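Local coordinates for protein C2 toxin component I (Clostridium botulinum, PDB 2J3X) that serves as the enzymatic component of the binary C2 toxin, an ADP-ribosyltransferase that probably transfers ADP-ribose from NAD to actin in target cells, at residues E15-K19 and N178-V183; D153-E158 and I203-Y208; E218-Y222 and Q293-Y298; F365-L369 and F398-R402. The protein carries 2 engineered substitutions. Numbering follows the deposited sequence.

Contact 1 (E15-K19 and N178-V183). With SO4 (sulfate ion), chain N.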
loop_
_atom_site.group_PDB
_atom_site.type_symbol
_atom_site.label_atom_id
_atom_site.label_comp_id
_atom_site.label_asym_id
_atom_site.label_seq_id
_atom_site.Cartn_x
_atom_site.Cartn_y
_atom_site.Cartn_z
ATOM N N GLU A 15 23.118 -22.193 11.694
ATOM C CA GLU A 15 21.662 -22.356 11.581
ATOM C C GLU A 15 21.034 -23.038 12.802
ATOM O O GLU A 15 19.912 -22.720 13.193
ATOM C CB GLU A 15 21.296 -23.105 10.260
ATOM C CG GLU A 15 19.946 -23.815 10.185
ATOM C CD GLU A 15 18.684 -22.922 10.250
ATOM O OE1 GLU A 15 18.753 -21.674 10.293
ATOM O OE2 GLU A 15 17.569 -23.504 10.322
ATOM N N SER A 16 21.744 -23.980 13.411
ATOM C CA SER A 16 21.218 -24.663 14.583
ATOM C C SER A 16 20.947 -23.705 15.746
ATOM O O SER A 16 20.021 -23.924 16.551
ATOM C CB SER A 16 22.204 -25.745 15.058
ATOM O OG SER A 16 23.437 -25.173 15.500
ATOM N N GLU A 17 21.756 -22.666 15.847
ATOM C CA GLU A 17 21.525 -21.696 16.883
ATOM C C GLU A 17 20.306 -20.818 16.603
ATOM O O GLU A 17 19.535 -20.528 17.525
ATOM C CB GLU A 17 22.742 -20.835 17.076
ATOM C CG GLU A 17 23.958 -21.648 17.679
ATOM C CD GLU A 17 25.254 -20.848 17.657
ATOM O OE1 GLU A 17 25.231 -19.595 17.654
ATOM O OE2 GLU A 17 26.362 -21.473 17.643
ATOM N N ALA A 18 20.126 -20.399 15.362
ATOM C CA ALA A 18 18.870 -19.678 15.004
ATOM C C ALA A 18 17.690 -20.592 15.234
ATOM O O ALA A 18 16.658 -20.165 15.756
ATOM C CB ALA A 18 18.897 -19.312 13.505
ATOM N N LYS A 19 17.832 -21.878 14.851
ATOM C CA LYS A 19 16.691 -22.783 14.952
ATOM C C LYS A 19 16.284 -22.964 16.426
ATOM O O LYS A 19 15.094 -22.903 16.748
ATOM C CB LYS A 19 17.013 -24.142 14.336
ATOM C CG LYS A 19 15.766 -25.006 14.253
ATOM C CD LYS A 19 16.099 -26.354 13.689
ATOM C CE LYS A 19 15.284 -26.582 12.466
ATOM N NZ LYS A 19 15.878 -25.667 11.441
ATOM N N ASN A 178 9.127 -21.012 11.863
ATOM C CA ASN A 178 10.304 -21.659 11.221
ATOM C C ASN A 178 9.929 -22.823 10.340
ATOM O O ASN A 178 8.878 -23.398 10.525
ATOM C CB ASN A 178 11.266 -22.184 12.262
ATOM C CG ASN A 178 10.735 -23.430 12.912
ATOM O OD1 ASN A 178 9.764 -23.378 13.657
ATOM N ND2 ASN A 178 11.319 -24.582 12.562
ATOM N N ASP A 179 10.782 -23.166 9.387
ATOM C CA ASP A 179 10.649 -24.457 8.732
ATOM C C ASP A 179 11.898 -25.281 9.024
ATOM O O ASP A 179 12.543 -25.097 10.082
ATOM C CB ASP A 179 10.366 -24.307 7.240
ATOM C CG ASP A 179 11.430 -23.523 6.516
ATOM O OD1 ASP A 179 12.543 -23.414 7.048
ATOM O OD2 ASP A 179 11.145 -23.011 5.398
ATOM N N LYS A 180 12.283 -26.166 8.115
ATOM C CA LYS A 180 13.472 -26.947 8.416
ATOM C C LYS A 180 14.713 -26.063 8.441
ATOM O O LYS A 180 15.505 -26.195 9.359
ATOM C CB LYS A 180 13.660 -28.192 7.507
ATOM C CG LYS A 180 14.781 -29.166 8.003
ATOM C CD LYS A 180 15.308 -30.156 6.908
ATOM C CE LYS A 180 14.505 -31.475 6.885
ATOM N NZ LYS A 180 13.049 -31.329 6.462
ATOM N N GLU A 181 14.898 -25.184 7.456
ATOM C CA GLU A 181 16.185 -24.491 7.373
ATOM C C GLU A 181 16.130 -22.979 7.635
ATOM O O GLU A 181 17.184 -22.325 7.738
ATOM C CB GLU A 181 16.872 -24.763 6.041
ATOM C CG GLU A 181 17.330 -26.234 5.838
ATOM C CD GLU A 181 18.451 -26.695 6.781
ATOM O OE1 GLU A 181 18.792 -25.993 7.771
ATOM O OE2 GLU A 181 19.006 -27.793 6.523
ATOM N N THR A 182 14.921 -22.439 7.724
ATOM C CA THR A 182 14.764 -21.000 7.952
ATOM C C THR A 182 14.068 -20.678 9.262
ATOM O O THR A 182 13.193 -21.411 9.738
ATOM C CB THR A 182 13.995 -20.216 6.836
ATOM O OG1 THR A 182 12.617 -20.553 6.875
ATOM C CG2 THR A 182 14.585 -20.442 5.428
ATOM N N VAL A 183 14.421 -19.513 9.793
ATOM C CA VAL A 183 13.759 -18.982 10.965
ATOM C C VAL A 183 13.382 -17.537 10.647
ATOM O O VAL A 183 14.211 -16.802 10.113
ATOM C CB VAL A 183 14.726 -19.030 12.185
ATOM C CG1 VAL A 183 13.976 -18.648 13.476
ATOM C CG2 VAL A 183 15.342 -20.417 12.297
HETATM S S SO4 N . 24.881 -25.646 11.665
HETATM O O1 SO4 N . 25.861 -26.676 11.983
HETATM O O2 SO4 N . 24.310 -25.354 12.968
HETATM O O3 SO4 N . 25.609 -24.516 11.052
HETATM O O4 SO4 N . 23.903 -26.198 10.751
#

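Contact 2 (D153-E158 and I203-Y208)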
loop_
_atom_site.group_PDB
_atom_site.type_symbol
_atom_site.label_atom_id
_atom_site.label_comp_id
_atom_site.label_asym_id
_atom_site.label_seq_id
_atom_site.Cartn_x
_atom_site.Cartn_y
_atom_site.Cartn_z
ATOM N N ASP A 153 21.034 -16.290 6.302
ATOM C CA ASP A 153 21.095 -16.304 4.809
ATOM C C ASP A 153 20.333 -17.482 4.200
ATOM O O ASP A 153 20.156 -17.520 2.971
ATOM C CB ASP A 153 22.526 -16.266 4.268
ATOM C CG ASP A 153 23.206 -14.952 4.490
ATOM O OD1 ASP A 153 22.661 -14.032 5.144
ATOM O OD2 ASP A 153 24.352 -14.849 3.992
ATOM N N ASN A 154 19.893 -18.449 5.019
ATOM C CA ASN A 154 19.029 -19.513 4.506
ATOM C C ASN A 154 17.711 -18.961 3.983
ATOM O O ASN A 154 17.016 -19.630 3.197
ATOM C CB ASN A 154 18.772 -20.600 5.562
ATOM C CG ASN A 154 19.972 -21.485 5.770
ATOM O OD1 ASN A 154 20.947 -21.410 5.016
ATOM N ND2 ASN A 154 19.939 -22.299 6.805
ATOM N N SER A 155 17.377 -17.735 4.406
ATOM C CA SER A 155 16.165 -17.085 3.977
ATOM C C SER A 155 16.279 -16.486 2.593
ATOM O O SER A 155 15.257 -16.202 2.002
ATOM C CB SER A 155 15.729 -15.999 4.959
ATOM O OG SER A 155 15.252 -16.620 6.155
ATOM N N ILE A 156 17.500 -16.319 2.076
ATOM C CA ILE A 156 17.686 -15.717 0.754
ATOM C C ILE A 156 17.320 -16.714 -0.342
ATOM O O ILE A 156 17.880 -17.812 -0.375
ATOM C CB ILE A 156 19.118 -15.222 0.591
ATOM C CG1 ILE A 156 19.420 -14.146 1.631
ATOM C CG2 ILE A 156 19.371 -14.715 -0.865
ATOM C CD1 ILE A 156 20.912 -13.842 1.733
ATOM N N ASN A 157 16.349 -16.355 -1.191
ATOM C CA ASN A 157 16.021 -17.121 -2.393
ATOM C C ASN A 157 17.026 -16.732 -3.474
ATOM O O ASN A 157 17.019 -15.592 -3.936
ATOM C CB ASN A 157 14.609 -16.730 -2.834
ATOM C CG ASN A 157 14.123 -17.523 -4.045
ATOM O OD1 ASN A 157 14.923 -18.052 -4.835
ATOM N ND2 ASN A 157 12.795 -17.619 -4.183
ATOM N N GLU A 158 17.898 -17.666 -3.880
ATOM C CA GLU A 158 18.985 -17.357 -4.815
ATOM C C GLU A 158 18.443 -16.862 -6.158
ATOM O O GLU A 158 19.132 -16.140 -6.892
ATOM C CB GLU A 158 19.889 -18.579 -5.045
ATOM C CG GLU A 158 19.267 -19.730 -5.862
ATOM C CD GLU A 158 20.219 -20.912 -6.068
ATOM O OE1 GLU A 158 21.256 -20.971 -5.382
ATOM O OE2 GLU A 158 19.926 -21.800 -6.909
ATOM N N ILE A 203 27.203 -13.487 -2.596
ATOM C CA ILE A 203 26.986 -14.354 -1.473
ATOM C C ILE A 203 26.946 -15.762 -2.009
ATOM O O ILE A 203 26.160 -16.047 -2.912
ATOM C CB ILE A 203 25.626 -14.070 -0.758
ATOM C CG1 ILE A 203 25.616 -12.670 -0.133
ATOM C CG2 ILE A 203 25.341 -15.155 0.290
ATOM C CD1 ILE A 203 24.207 -12.181 0.370
ATOM N N LYS A 204 27.782 -16.655 -1.446
ATOM C CA LYS A 204 27.909 -18.048 -1.947
ATOM C C LYS A 204 27.975 -18.073 -3.487
ATOM O O LYS A 204 27.293 -18.880 -4.149
ATOM C CB LYS A 204 26.772 -18.970 -1.445
ATOM C CG LYS A 204 26.725 -19.264 0.088
ATOM C CD LYS A 204 25.687 -20.379 0.401
ATOM C CE LYS A 204 26.285 -21.823 0.296
ATOM N NZ LYS A 204 25.254 -22.951 0.492
ATOM N N GLY A 205 28.795 -17.180 -4.043
ATOM C CA GLY A 205 29.094 -17.197 -5.466
ATOM C C GLY A 205 27.971 -16.654 -6.344
ATOM O O GLY A 205 28.049 -16.738 -7.585
ATOM N N LYS A 206 26.920 -16.090 -5.722
ATOM C CA LYS A 206 25.844 -15.462 -6.518
ATOM C C LYS A 206 25.784 -13.948 -6.275
ATOM O O LYS A 206 26.058 -13.521 -5.173
ATOM C CB LYS A 206 24.509 -16.145 -6.191
ATOM C CG LYS A 206 24.543 -17.667 -6.502
ATOM C CD LYS A 206 23.185 -18.141 -7.017
ATOM C CE LYS A 206 23.283 -19.501 -7.692
ATOM N NZ LYS A 206 23.721 -20.544 -6.693
ATOM N N ASP A 207 25.410 -13.141 -7.285
ATOM C CA ASP A 207 25.309 -11.675 -7.132
ATOM C C ASP A 207 23.905 -11.123 -6.897
ATOM O O ASP A 207 22.913 -11.630 -7.478
ATOM C CB ASP A 207 25.882 -10.964 -8.327
ATOM C CG ASP A 207 27.394 -11.175 -8.420
ATOM O OD1 ASP A 207 27.890 -12.183 -7.888
ATOM O OD2 ASP A 207 28.067 -10.344 -8.999
ATOM N N TYR A 208 23.855 -10.091 -6.044
ATOM C CA TYR A 208 22.579 -9.515 -5.584
ATOM C C TYR A 208 22.746 -8.034 -5.427
ATOM O O TYR A 208 23.840 -7.523 -5.116
ATOM C CB TYR A 208 22.187 -10.062 -4.189
ATOM C CG TYR A 208 22.040 -11.533 -4.120
ATOM C CD1 TYR A 208 23.142 -12.364 -3.859
ATOM C CD2 TYR A 208 20.761 -12.133 -4.254
ATOM C CE1 TYR A 208 22.966 -13.781 -3.768
ATOM C CE2 TYR A 208 20.595 -13.530 -4.146
ATOM C CZ TYR A 208 21.686 -14.334 -3.923
ATOM O OH TYR A 208 21.548 -15.722 -3.804
#

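Contact 3 (E218-Y222 and Q293-Y298)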
loop_
_atom_site.group_PDB
_atom_site.type_symbol
_atom_site.label_atom_id
_atom_site.label_comp_id
_atom_site.label_asym_id
_atom_site.label_seq_id
_atom_site.Cartn_x
_atom_site.Cartn_y
_atom_site.Cartn_z
ATOM N N GLU A 218 3.478 4.332 6.981
ATOM C CA GLU A 218 2.955 5.467 6.282
ATOM C C GLU A 218 1.486 5.584 6.707
ATOM O O GLU A 218 0.774 4.572 6.739
ATOM C CB GLU A 218 3.016 5.207 4.751
ATOM C CG GLU A 218 2.565 6.425 3.979
ATOM C CD GLU A 218 2.740 6.162 2.473
ATOM O OE1 GLU A 218 2.668 4.977 2.044
ATOM O OE2 GLU A 218 2.912 7.144 1.741
ATOM N N LEU A 219 1.035 6.792 7.027
ATOM C CA LEU A 219 -0.334 6.952 7.596
ATOM C C LEU A 219 -1.347 6.575 6.511
ATOM O O LEU A 219 -1.303 7.129 5.405
ATOM C CB LEU A 219 -0.568 8.408 7.980
ATOM C CG LEU A 219 -1.911 8.702 8.689
ATOM C CD1 LEU A 219 -2.110 7.799 9.914
ATOM C CD2 LEU A 219 -1.939 10.185 9.055
ATOM N N ASP A 220 -2.206 5.603 6.796
ATOM C CA ASP A 220 -3.108 5.028 5.759
ATOM C C ASP A 220 -4.183 4.261 6.526
ATOM O O ASP A 220 -3.850 3.441 7.436
ATOM C CB ASP A 220 -2.287 4.041 4.928
ATOM C CG ASP A 220 -3.022 3.456 3.714
ATOM O OD1 ASP A 220 -4.291 3.465 3.644
ATOM O OD2 ASP A 220 -2.291 2.908 2.853
ATOM N N PHE A 221 -5.462 4.513 6.199
ATOM C CA PHE A 221 -6.567 3.895 6.942
ATOM C C PHE A 221 -7.276 2.808 6.142
ATOM O O PHE A 221 -8.241 2.187 6.656
ATOM C CB PHE A 221 -7.596 4.987 7.291
ATOM C CG PHE A 221 -6.954 6.114 8.128
ATOM C CD1 PHE A 221 -6.610 5.860 9.453
ATOM C CD2 PHE A 221 -6.668 7.365 7.549
ATOM C CE1 PHE A 221 -5.996 6.913 10.213
ATOM C CE2 PHE A 221 -6.057 8.409 8.284
ATOM C CZ PHE A 221 -5.717 8.151 9.620
ATOM N N TYR A 222 -6.713 2.494 4.973
ATOM C CA TYR A 222 -7.223 1.372 4.120
ATOM C C TYR A 222 -8.748 1.517 4.015
ATOM O O TYR A 222 -9.227 2.646 3.765
ATOM C CB TYR A 222 -6.759 -0.034 4.619
ATOM C CG TYR A 222 -5.253 -0.050 4.732
ATOM C CD1 TYR A 222 -4.440 -0.060 3.606
ATOM C CD2 TYR A 222 -4.664 0.006 5.993
ATOM C CE1 TYR A 222 -3.045 -0.055 3.730
ATOM C CE2 TYR A 222 -3.263 0.054 6.143
ATOM C CZ TYR A 222 -2.482 0.047 5.009
ATOM O OH TYR A 222 -1.103 0.090 5.214
ATOM N N GLN A 293 0.026 16.790 6.865
ATOM C CA GLN A 293 1.063 15.744 7.037
ATOM C C GLN A 293 0.862 14.760 5.917
ATOM O O GLN A 293 -0.224 14.716 5.344
ATOM C CB GLN A 293 0.934 15.047 8.401
ATOM C CG GLN A 293 -0.388 14.199 8.532
ATOM C CD GLN A 293 -0.627 13.553 9.893
ATOM O OE1 GLN A 293 -1.721 13.547 10.376
ATOM N NE2 GLN A 293 0.437 13.012 10.518
ATOM N N THR A 294 1.857 13.947 5.634
ATOM C CA THR A 294 1.708 12.963 4.547
ATOM C C THR A 294 0.735 11.860 4.963
ATOM O O THR A 294 0.855 11.300 6.042
ATOM C CB THR A 294 3.069 12.400 4.197
ATOM O OG1 THR A 294 3.884 13.492 3.748
ATOM C CG2 THR A 294 2.968 11.373 3.013
ATOM N N LEU A 295 -0.178 11.537 4.069
ATOM C CA LEU A 295 -1.000 10.383 4.275
ATOM C C LEU A 295 -1.572 9.878 2.972
ATOM O O LEU A 295 -1.498 10.540 1.968
ATOM C CB LEU A 295 -2.119 10.706 5.231
ATOM C CG LEU A 295 -3.317 11.460 4.715
ATOM C CD1 LEU A 295 -4.455 11.330 5.694
ATOM C CD2 LEU A 295 -3.023 12.876 4.330
ATOM N N ILE A 296 -2.161 8.698 3.045
ATOM C CA ILE A 296 -2.716 8.013 1.877
ATOM C C ILE A 296 -4.225 8.326 1.755
ATOM O O ILE A 296 -4.985 8.145 2.701
ATOM C CB ILE A 296 -2.479 6.490 2.002
ATOM C CG1 ILE A 296 -0.944 6.185 1.949
ATOM C CG2 ILE A 296 -3.302 5.702 0.950
ATOM C CD1 ILE A 296 -0.309 6.485 0.525
ATOM N N ALA A 297 -4.652 8.738 0.554
ATOM C CA ALA A 297 -6.061 8.751 0.252
ATOM C C ALA A 297 -6.300 7.917 -1.045
ATOM O O ALA A 297 -5.360 7.569 -1.750
ATOM C CB ALA A 297 -6.524 10.159 0.030
ATOM N N TYR A 298 -7.555 7.583 -1.312
ATOM C CA TYR A 298 -7.868 6.593 -2.374
ATOM C C TYR A 298 -8.800 7.173 -3.411
ATOM O O TYR A 298 -9.686 7.982 -3.104
ATOM C CB TYR A 298 -8.562 5.381 -1.725
ATOM C CG TYR A 298 -7.590 4.572 -0.932
ATOM C CD1 TYR A 298 -6.736 3.659 -1.572
ATOM C CD2 TYR A 298 -7.477 4.779 0.485
ATOM C CE1 TYR A 298 -5.793 2.895 -0.840
ATOM C CE2 TYR A 298 -6.539 4.039 1.257
ATOM C CZ TYR A 298 -5.694 3.110 0.570
ATOM O OH TYR A 298 -4.767 2.357 1.238
HETATM O O HOH W 1 2.714 9.079 6.590
HETATM O O HOH W 2 -6.519 6.301 4.213
#

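Contact 4 (F365-L369 and F398-R402)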
loop_
_atom_site.group_PDB
_atom_site.type_symbol
_atom_site.label_atom_id
_atom_site.label_comp_id
_atom_site.label_asym_id
_atom_site.label_seq_id
_atom_site.Cartn_x
_atom_site.Cartn_y
_atom_site.Cartn_z
ATOM N N PHE A 365 -6.457 3.864 -7.076
ATOM C CA PHE A 365 -5.334 4.772 -6.860
ATOM C C PHE A 365 -5.123 4.935 -5.378
ATOM O O PHE A 365 -6.053 5.314 -4.663
ATOM C CB PHE A 365 -5.508 6.125 -7.481
ATOM C CG PHE A 365 -5.204 6.125 -8.963
ATOM C CD1 PHE A 365 -3.905 6.257 -9.419
ATOM C CD2 PHE A 365 -6.232 5.932 -9.875
ATOM C CE1 PHE A 365 -3.619 6.270 -10.812
ATOM C CE2 PHE A 365 -5.945 5.936 -11.270
ATOM C CZ PHE A 365 -4.628 6.097 -11.712
ATOM N N ARG A 366 -3.915 4.557 -4.948
ATOM C CA ARG A 366 -3.501 4.692 -3.535
ATOM C C ARG A 366 -2.551 5.904 -3.584
ATOM O O ARG A 366 -1.365 5.788 -3.874
ATOM C CB ARG A 366 -2.851 3.351 -3.086
ATOM C CG ARG A 366 -2.323 3.459 -1.599
ATOM C CD ARG A 366 -1.971 2.107 -1.056
ATOM N NE ARG A 366 -1.425 2.259 0.303
ATOM C CZ ARG A 366 -0.122 2.180 0.616
ATOM N NH1 ARG A 366 0.781 1.904 -0.333
ATOM N NH2 ARG A 366 0.261 2.350 1.918
ATOM N N LEU A 367 -3.101 7.094 -3.343
ATOM C CA LEU A 367 -2.407 8.350 -3.639
ATOM C C LEU A 367 -1.695 8.816 -2.380
ATOM O O LEU A 367 -2.335 8.973 -1.354
ATOM C CB LEU A 367 -3.422 9.470 -4.017
ATOM C CG LEU A 367 -4.218 9.070 -5.270
ATOM C CD1 LEU A 367 -5.317 10.087 -5.527
ATOM C CD2 LEU A 367 -3.255 8.958 -6.469
ATOM N N ARG A 368 -0.396 9.064 -2.465
ATOM C CA ARG A 368 0.281 9.720 -1.350
ATOM C C ARG A 368 0.035 11.217 -1.413
ATOM O O ARG A 368 0.465 11.888 -2.358
ATOM C CB ARG A 368 1.793 9.375 -1.375
ATOM C CG ARG A 368 2.591 10.144 -0.226
ATOM C CD ARG A 368 4.115 9.882 -0.418
ATOM N NE ARG A 368 4.331 8.423 -0.441
ATOM C CZ ARG A 368 5.242 7.761 -1.179
ATOM N NH1 ARG A 368 6.054 8.403 -1.985
ATOM N NH2 ARG A 368 5.295 6.409 -1.141
ATOM N N LEU A 369 -0.648 11.747 -0.399
ATOM C CA LEU A 369 -0.874 13.186 -0.326
ATOM C C LEU A 369 0.200 13.744 0.556
ATOM O O LEU A 369 0.168 13.508 1.738
ATOM C CB LEU A 369 -2.268 13.484 0.282
ATOM C CG LEU A 369 -3.431 12.797 -0.500
ATOM C CD1 LEU A 369 -4.828 13.247 0.082
ATOM C CD2 LEU A 369 -3.346 13.029 -2.035
ATOM N N PHE A 398 0.124 13.032 -10.695
ATOM C CA PHE A 398 0.726 11.934 -9.921
ATOM C C PHE A 398 1.587 11.046 -10.837
ATOM O O PHE A 398 1.369 10.984 -12.040
ATOM C CB PHE A 398 -0.361 11.050 -9.263
ATOM C CG PHE A 398 -1.096 11.744 -8.171
ATOM C CD1 PHE A 398 -0.572 11.758 -6.854
ATOM C CD2 PHE A 398 -2.288 12.438 -8.455
ATOM C CE1 PHE A 398 -1.265 12.414 -5.798
ATOM C CE2 PHE A 398 -2.942 13.144 -7.431
ATOM C CZ PHE A 398 -2.451 13.136 -6.123
ATOM N N LYS A 399 2.593 10.407 -10.264
ATOM C CA LYS A 399 3.421 9.461 -10.979
ATOM C C LYS A 399 3.236 8.121 -10.276
ATOM O O LYS A 399 3.383 8.040 -9.060
ATOM C CB LYS A 399 4.912 9.869 -10.899
ATOM C CG LYS A 399 5.804 8.912 -11.661
ATOM C CD LYS A 399 7.179 9.633 -11.987
ATOM C CE LYS A 399 8.308 8.633 -12.229
ATOM N NZ LYS A 399 8.471 8.174 -13.661
ATOM N N ILE A 400 2.835 7.081 -11.027
ATOM C CA ILE A 400 2.730 5.750 -10.510
ATOM C C ILE A 400 4.083 5.157 -10.283
ATOM O O ILE A 400 4.925 5.173 -11.186
ATOM C CB ILE A 400 1.990 4.836 -11.564
ATOM C CG1 ILE A 400 0.603 5.491 -11.796
ATOM C CG2 ILE A 400 1.887 3.418 -11.071
ATOM C CD1 ILE A 400 -0.233 4.792 -12.973
ATOM N N PHE A 401 4.285 4.636 -9.080
ATOM C CA PHE A 401 5.566 3.988 -8.814
ATOM C C PHE A 401 5.459 2.519 -8.467
ATOM O O PHE A 401 6.494 1.831 -8.394
ATOM C CB PHE A 401 6.370 4.839 -7.779
ATOM C CG PHE A 401 5.785 4.811 -6.396
ATOM C CD1 PHE A 401 6.082 3.701 -5.502
ATOM C CD2 PHE A 401 4.925 5.838 -5.966
ATOM C CE1 PHE A 401 5.499 3.665 -4.193
ATOM C CE2 PHE A 401 4.337 5.789 -4.642
ATOM C CZ PHE A 401 4.608 4.708 -3.795
ATOM N N ARG A 402 4.249 1.979 -8.269
ATOM C CA ARG A 402 4.122 0.528 -8.113
ATOM C C ARG A 402 2.653 0.184 -8.281
ATOM O O ARG A 402 1.777 1.000 -7.974
ATOM C CB ARG A 402 4.566 0.120 -6.691
ATOM C CG ARG A 402 4.566 -1.397 -6.460
ATOM C CD ARG A 402 5.115 -1.718 -5.025
ATOM N NE ARG A 402 4.159 -1.253 -3.998
ATOM C CZ ARG A 402 4.044 -1.761 -2.757
ATOM N NH1 ARG A 402 4.882 -2.721 -2.329
ATOM N NH2 ARG A 402 3.057 -1.321 -1.960
#

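Contact 1 (E15-K19 and N178-V183)
Glu15 lays its side chain across the loop 178-183, its carboxylate reaching the backbone around Glu181. Glu15 OE2 stands 2.9 Å from Glu181 O, two acceptors that do not bond to each other; Asn154 ND2 serves Glu181 O, Asn152 ND2 serves Glu15 OE1, and OE2 has a partner in its own helix. That partner is Lys19, one turn later, which folds its long chain over the same loop and forms a salt bridge with Glu15, NZ to OE2 at 3.0 Å. The model sets that ammonium too close to Lys180 O, so its exact place is uncertain. Beneath these charges Val183 supplies the greasy part of the contact. Its CG2 lies 3.9 Å from Ala18 CB and 3.8 Å from Lys19 CA; the small alanine lets the helix backbone come close to the branched valine.

The loop is held by its own bonds. Asp179 N donates to Thr182 O at 3.0 Å, while Asp179 OD1 accepts from Thr182 N at 2.7 Å in an Asx motif, and Lys47 pairs with the other carboxylate oxygen. At the exposed start of the helix, Ser16 N and Ser16 OG both bind O2 of a sulfate, at 2.9 and 2.7 Å, as helix N-termini commonly do with anions. The arrangement is that of a helix packed against a β-hairpin turn, here joining helix 15-30 to the link between strands 175-178 and 183-187 at one margin of the N-terminal mixed sheet.

Contact 2 (D153-E158 and I203-Y208)
A β-hairpin with a type I' turn, Ile203 to Lys206, meets the loop that leads into strand 162-168 of the N-terminal sheet. The turn satisfies itself: Ile203 N donates to Lys206 O at 2.8 Å and Lys206 N to Ile203 O at 2.9 Å. Lys204 and Gly205 occupy its two positive-phi positions, which glycine accepts easily. Across the gap the 3-10 segment 153-155 closes with Ile156 N to Asp153 O at 3.0 Å, while Asp153 OD1 is hydrogen-bonded to Tyr101 OH. The one hydrogen bond between the segments belongs to a salt bridge, Lys206 NZ to Glu158 OE1 at 2.8 Å, between flexible side chains suited to the surface; Glu158 was deposited in two conformers. Arg116 serves Glu158 O and Asp207 O and makes a cation-pi contact with Tyr208. Inside this polar border Ile156 bridges both hairpin strands, its CD1 3.9 Å from Ile203 CD1 and its CG2 3.7 Å from Tyr208 CE2.

Contact 3 (E218-Y222 and Q293-Y298)
Asp220 is the polar centre: its OD1 accepts a hydrogen bond from Tyr298 OH at 2.7 Å and another from its own segment, Tyr222 N at 2.9 Å, which makes an Asx turn. A short aspartate suits the place because it can reach back to the backbone two residues on while facing the tyrosine, and its second oxygen, OD2, is engaged in a salt bridge with Arg366. Glu218 similarly pairs with Arg368, so two acids of this segment answer two arginines of strand 363-369.

The backbones run in broadly the same direction, 33° apart end to end. Ile296 N donates to Leu219 O at 3.0 Å, and two waters fill in where direct bonds would stretch too far. One accepts from Leu219 N and donates to Thr294 O, both at 2.9 Å; the other links Phe221 N at 2.9 Å to Ile296 O at 2.8 Å.

Further out, the side chains pack. Ile296 CB lies against the carboxylate of Asp220, 3.5 Å from Asp220 CG. The apolar pairs are Leu219 CD2 with Leu295 CB, 3.9 Å apart, and Leu295 CD1 with the edge of the Phe221 ring, 4.2 Å from CE2. Trp229 of helix 227-234 touches both leucines. The pattern of bonds is that of parallel pairing with water inserted, and it lays the chain that leaves strand 206-216 along the outer strand of the C-terminal ADP-ribosyltransferase sheet.

Contact 4 (F365-L369 and F398-R402)
Strands 365-369 and 398-402 cross at 119° with their axes 8.7 Å apart at closest approach, too distant and too oblique for backbone pairing. Strand 414-426 lies between them in the sheet, bonding to Arg366 and Arg368 on one flank, and at Phe401 and Arg402 a classic β-bulge opposite Asp422 disturbs the other. No backbone hydrogen bond joins the two segments, which meet mainly through side chains.

Phe398 is the main apolar bridge. Leu367 CD2 sits over its face, 3.8 Å from the ring centroid and only 10° off the normal, a CH-pi contact, while Leu369 CD2 lies near its edge, 4.2 Å from Phe398 CZ. A flat ring can thus present a broad surface to one leucine and a rim to the next but one. Farther along, Phe365 CE1 touches Ile400 CD1 at 4.3 Å.

The polar side gathers arginines. Arg366 NH1 and Arg402 NH2 come within 4.3 Å despite their like charges, because Asp422 forms a salt bridge with each. Arg402 also reaches Thr142 O and Glu108 O. Arg368 NH2 lies 3.2 Å from Phe401 CZ, and Arg368 binds Gln139 and Glu218. Arginine suits these places, since one guanidinium can serve several acceptors. The result is a strongly twisted sheet of the C-terminal ADP-ribosyltransferase domain, with Phe365, Leu367, Leu369, Phe398 and Ile400 in its apolar packing, and Phe401 among the arginines that meet residues of the N-terminal half.

Overall arrangement
The four contacts form two pairs. Contacts 1 and 2 share the N-terminal domain, with centres 16 Å apart, and touch where Asn154 ND2 lies 2.9 Å from Glu181 O; their segments alternate along the chain. Contacts 3 and 4, centres 11 Å apart, meet on neighbouring strands, through Leu295 O to Leu369 N at 2.8 Å and the salt bridge Asp220 OD2 to Arg366 NE, also 2.8 Å. Between the pairs, centres lie about 32 to 38 Å apart and none touch. The sulfate at contact 1 and glycerol bound near Thr294 and near Phe365 probably come from the crystallisation liquor. Contacts 3 and 4 belong to the C-terminal sheet, which, as in related toxins, probably carries the catalytic machinery.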